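Local coordinates for cellulose 1,4-beta-cellobiosidase (Clostridium thermocellum, PDB 3ZQX), which is the family 3b carbohydrate-binding module of a cellulosomal cellobiohydrolase that releases cellobiose from cellulose, a family whose members typically bind cellulose, at residues Arg41-Lys46 with Lys129-Lys134. The protein carries 1 engineered substitution. Residues are numbered along the deposited sequence; the frame is centred on the assembly and turned at random.
With CA (calcium ion), chain B.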
loop_
_atom_site.group_PDB
_atom_site.type_symbol
_atom_site.label_atom_id
_atom_site.label_comp_id
_atom_site.label_asym_id
_atom_site.label_seq_id
_atom_site.Cartn_x
_atom_site.Cartn_y
_atom_site.Cartn_z
ATOM N N ARG A 41 1.840 4.594 -0.349
ATOM C CA ARG A 41 2.519 4.067 -1.536
ATOM C C ARG A 41 3.246 2.759 -1.262
ATOM O O ARG A 41 3.985 2.628 -0.277
ATOM C CB ARG A 41 3.493 5.094 -2.126
ATOM C CG ARG A 41 2.778 6.319 -2.655
ATOM C CD ARG A 41 3.724 7.371 -3.217
ATOM N NE ARG A 41 2.925 8.467 -3.767
ATOM C CZ ARG A 41 3.408 9.637 -4.164
ATOM N NH1 ARG A 41 4.699 9.899 -4.054
ATOM N NH2 ARG A 41 2.583 10.553 -4.659
ATOM N N TYR A 42 3.001 1.797 -2.152
ATOM C CA TYR A 42 3.677 0.506 -2.182
ATOM C C TYR A 42 4.510 0.456 -3.457
ATOM O O TYR A 42 3.971 0.539 -4.562
ATOM C CB TYR A 42 2.638 -0.634 -2.171
ATOM C CG TYR A 42 3.234 -2.027 -2.314
ATOM C CD1 TYR A 42 3.512 -2.564 -3.563
ATOM C CD2 TYR A 42 3.526 -2.799 -1.191
ATOM C CE1 TYR A 42 4.064 -3.831 -3.692
ATOM C CE2 TYR A 42 4.084 -4.057 -1.310
ATOM C CZ TYR A 42 4.350 -4.576 -2.558
ATOM O OH TYR A 42 4.908 -5.834 -2.640
ATOM N N TYR A 43 5.825 0.351 -3.289
ATOM C CA TYR A 43 6.778 0.509 -4.386
ATOM C C TYR A 43 7.092 -0.811 -5.061
ATOM O O TYR A 43 7.460 -1.786 -4.403
ATOM C CB TYR A 43 8.064 1.167 -3.863
ATOM C CG TYR A 43 7.790 2.531 -3.279
ATOM C CD1 TYR A 43 7.730 3.649 -4.095
ATOM C CD2 TYR A 43 7.517 2.692 -1.919
ATOM C CE1 TYR A 43 7.438 4.901 -3.576
ATOM C CE2 TYR A 43 7.223 3.937 -1.387
ATOM C CZ TYR A 43 7.189 5.037 -2.216
ATOM O OH TYR A 43 6.885 6.261 -1.670
ATOM N N PHE A 44 6.926 -0.846 -6.381
ATOM C CA PHE A 44 7.250 -2.027 -7.151
ATOM C C PHE A 44 7.609 -1.610 -8.558
ATOM O O PHE A 44 7.128 -0.588 -9.052
ATOM C CB PHE A 44 6.075 -3.027 -7.151
ATOM C CG PHE A 44 4.904 -2.627 -8.021
ATOM C CD1 PHE A 44 3.957 -1.713 -7.586
ATOM C CD2 PHE A 44 4.748 -3.196 -9.277
ATOM C CE1 PHE A 44 2.877 -1.371 -8.389
ATOM C CE2 PHE A 44 3.672 -2.856 -10.095
ATOM C CZ PHE A 44 2.723 -1.952 -9.637
ATOM N N THR A 45 8.442 -2.415 -9.200
ATOM C CA THR A 45 8.841 -2.156 -10.573
ATOM C C THR A 45 7.920 -2.908 -11.516
ATOM O O THR A 45 7.670 -4.107 -11.341
ATOM C CB THR A 45 10.282 -2.602 -10.823
ATOM O OG1 THR A 45 10.448 -3.929 -10.322
ATOM C CG2 THR A 45 11.271 -1.664 -10.134
ATOM N N LYS A 46 7.405 -2.203 -12.516
ATOM C CA LYS A 46 6.526 -2.844 -13.481
ATOM C C LYS A 46 7.311 -3.461 -14.627
ATOM O O LYS A 46 8.142 -2.800 -15.246
ATOM C CB LYS A 46 5.419 -1.900 -13.975
ATOM C CG LYS A 46 5.880 -0.650 -14.655
ATOM C CD LYS A 46 4.673 0.104 -15.187
ATOM C CE LYS A 46 5.098 1.365 -15.891
ATOM N NZ LYS A 46 3.940 2.200 -16.323
ATOM N N LYS A 129 8.848 0.189 4.562
ATOM C CA LYS A 129 9.015 0.251 3.108
ATOM C C LYS A 129 7.726 0.558 2.353
ATOM O O LYS A 129 7.726 0.586 1.128
ATOM C CB LYS A 129 9.701 -1.001 2.571
ATOM C CG LYS A 129 11.139 -1.130 3.047
ATOM C CD LYS A 129 11.794 -2.393 2.511
ATOM C CE LYS A 129 13.228 -2.516 2.999
ATOM N NZ LYS A 129 13.855 -3.791 2.546
ATOM N N VAL A 130 6.648 0.796 3.090
ATOM C CA VAL A 130 5.418 1.355 2.541
ATOM C C VAL A 130 5.271 2.710 3.204
ATOM O O VAL A 130 5.321 2.810 4.428
ATOM C CB VAL A 130 4.207 0.439 2.830
ATOM C CG1 VAL A 130 2.884 1.107 2.457
ATOM C CG2 VAL A 130 4.376 -0.876 2.089
ATOM N N THR A 131 5.091 3.750 2.408
ATOM C CA THR A 131 5.117 5.116 2.918
ATOM C C THR A 131 3.722 5.700 3.077
ATOM O O THR A 131 2.760 5.274 2.416
ATOM C CB THR A 131 5.898 6.036 1.987
ATOM O OG1 THR A 131 5.356 5.887 0.673
ATOM C CG2 THR A 131 7.393 5.704 2.000
ATOM N N LEU A 132 3.613 6.635 4.015
ATOM C CA LEU A 132 2.453 7.514 4.107
ATOM C C LEU A 132 2.881 8.964 3.971
ATOM O O LEU A 132 3.889 9.384 4.557
ATOM C CB LEU A 132 1.733 7.377 5.444
ATOM C CG LEU A 132 1.162 6.012 5.782
ATOM C CD1 LEU A 132 0.590 6.017 7.194
ATOM C CD2 LEU A 132 0.113 5.594 4.756
ATOM N N TYR A 133 2.074 9.718 3.225
ATOM C CA TYR A 133 2.215 11.163 3.084
ATOM C C TYR A 133 0.947 11.838 3.567
ATOM O O TYR A 133 -0.167 11.311 3.393
ATOM C CB TYR A 133 2.450 11.552 1.624
ATOM C CG TYR A 133 3.757 11.046 1.071
ATOM C CD1 TYR A 133 3.868 9.758 0.562
ATOM C CD2 TYR A 133 4.890 11.846 1.072
ATOM C CE1 TYR A 133 5.069 9.288 0.060
ATOM C CE2 TYR A 133 6.098 11.376 0.569
ATOM C CZ TYR A 133 6.176 10.093 0.070
ATOM O OH TYR A 133 7.363 9.602 -0.436
ATOM N N LYS A 134 1.127 12.982 4.214
ATOM C CA LYS A 134 0.020 13.780 4.691
ATOM C C LYS A 134 0.502 15.222 4.756
ATOM O O LYS A 134 1.633 15.479 5.177
ATOM C CB LYS A 134 -0.371 13.275 6.075
ATOM C CG LYS A 134 -1.429 14.088 6.768
ATOM C CD LYS A 134 -1.958 13.376 8.010
ATOM C CE LYS A 134 -0.836 12.934 8.945
ATOM N NZ LYS A 134 -0.092 14.071 9.559
HETATM CA CA CA B . 8.898 -5.986 -10.447
HETATM O O HOH W 1 7.110 8.291 -3.446
HETATM O O HOH W 2 6.540 -6.583 -9.791
#
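Neighbouring antiparallel strands, 38-43 and 130-134, meet in the five-stranded sheet of this module, and Arg41 and Thr131 form the hydrogen-bonded pair between them. Arg41 N donates to Thr131 O at 3.0 Å, and Thr131 N returns a bond to Arg41 O at 3.1 Å. On the face carrying both side chains, Thr131 OG1 sits between its own backbone N and carbonyl carbon (chi1 53°), which brings it to the ring edge of Tyr43, 2.8 Å from Tyr43 OH in a hydrogen bond. One water bridges the polar ends: it accepts from Arg41 NH1 at 3.0 Å and lies 2.7 Å from Tyr43 OH. Its link to Tyr133 OH is longer, 3.3 Å. The extended Arg41 chain crosses Tyr133 at about a right angle; Arg41 CD lies 4.0 Å from Tyr133 CE1, and Arg41 NE is hydrogen-bonded to Gln80 OE1 on strand 78-83. On the other face, Val130 CG2 packs 3.9 Å from Tyr42 CD2, with Phe23 of the opposing sheet against both. Beyond the strand, Thr45 binds calcium through O and OG1, with Glu47, Asp110, Asn113 and Asp114 completing the protein ligands. An apolar interior between two sheets and a calcium site beside it are typical of the family 3 beta-sandwich.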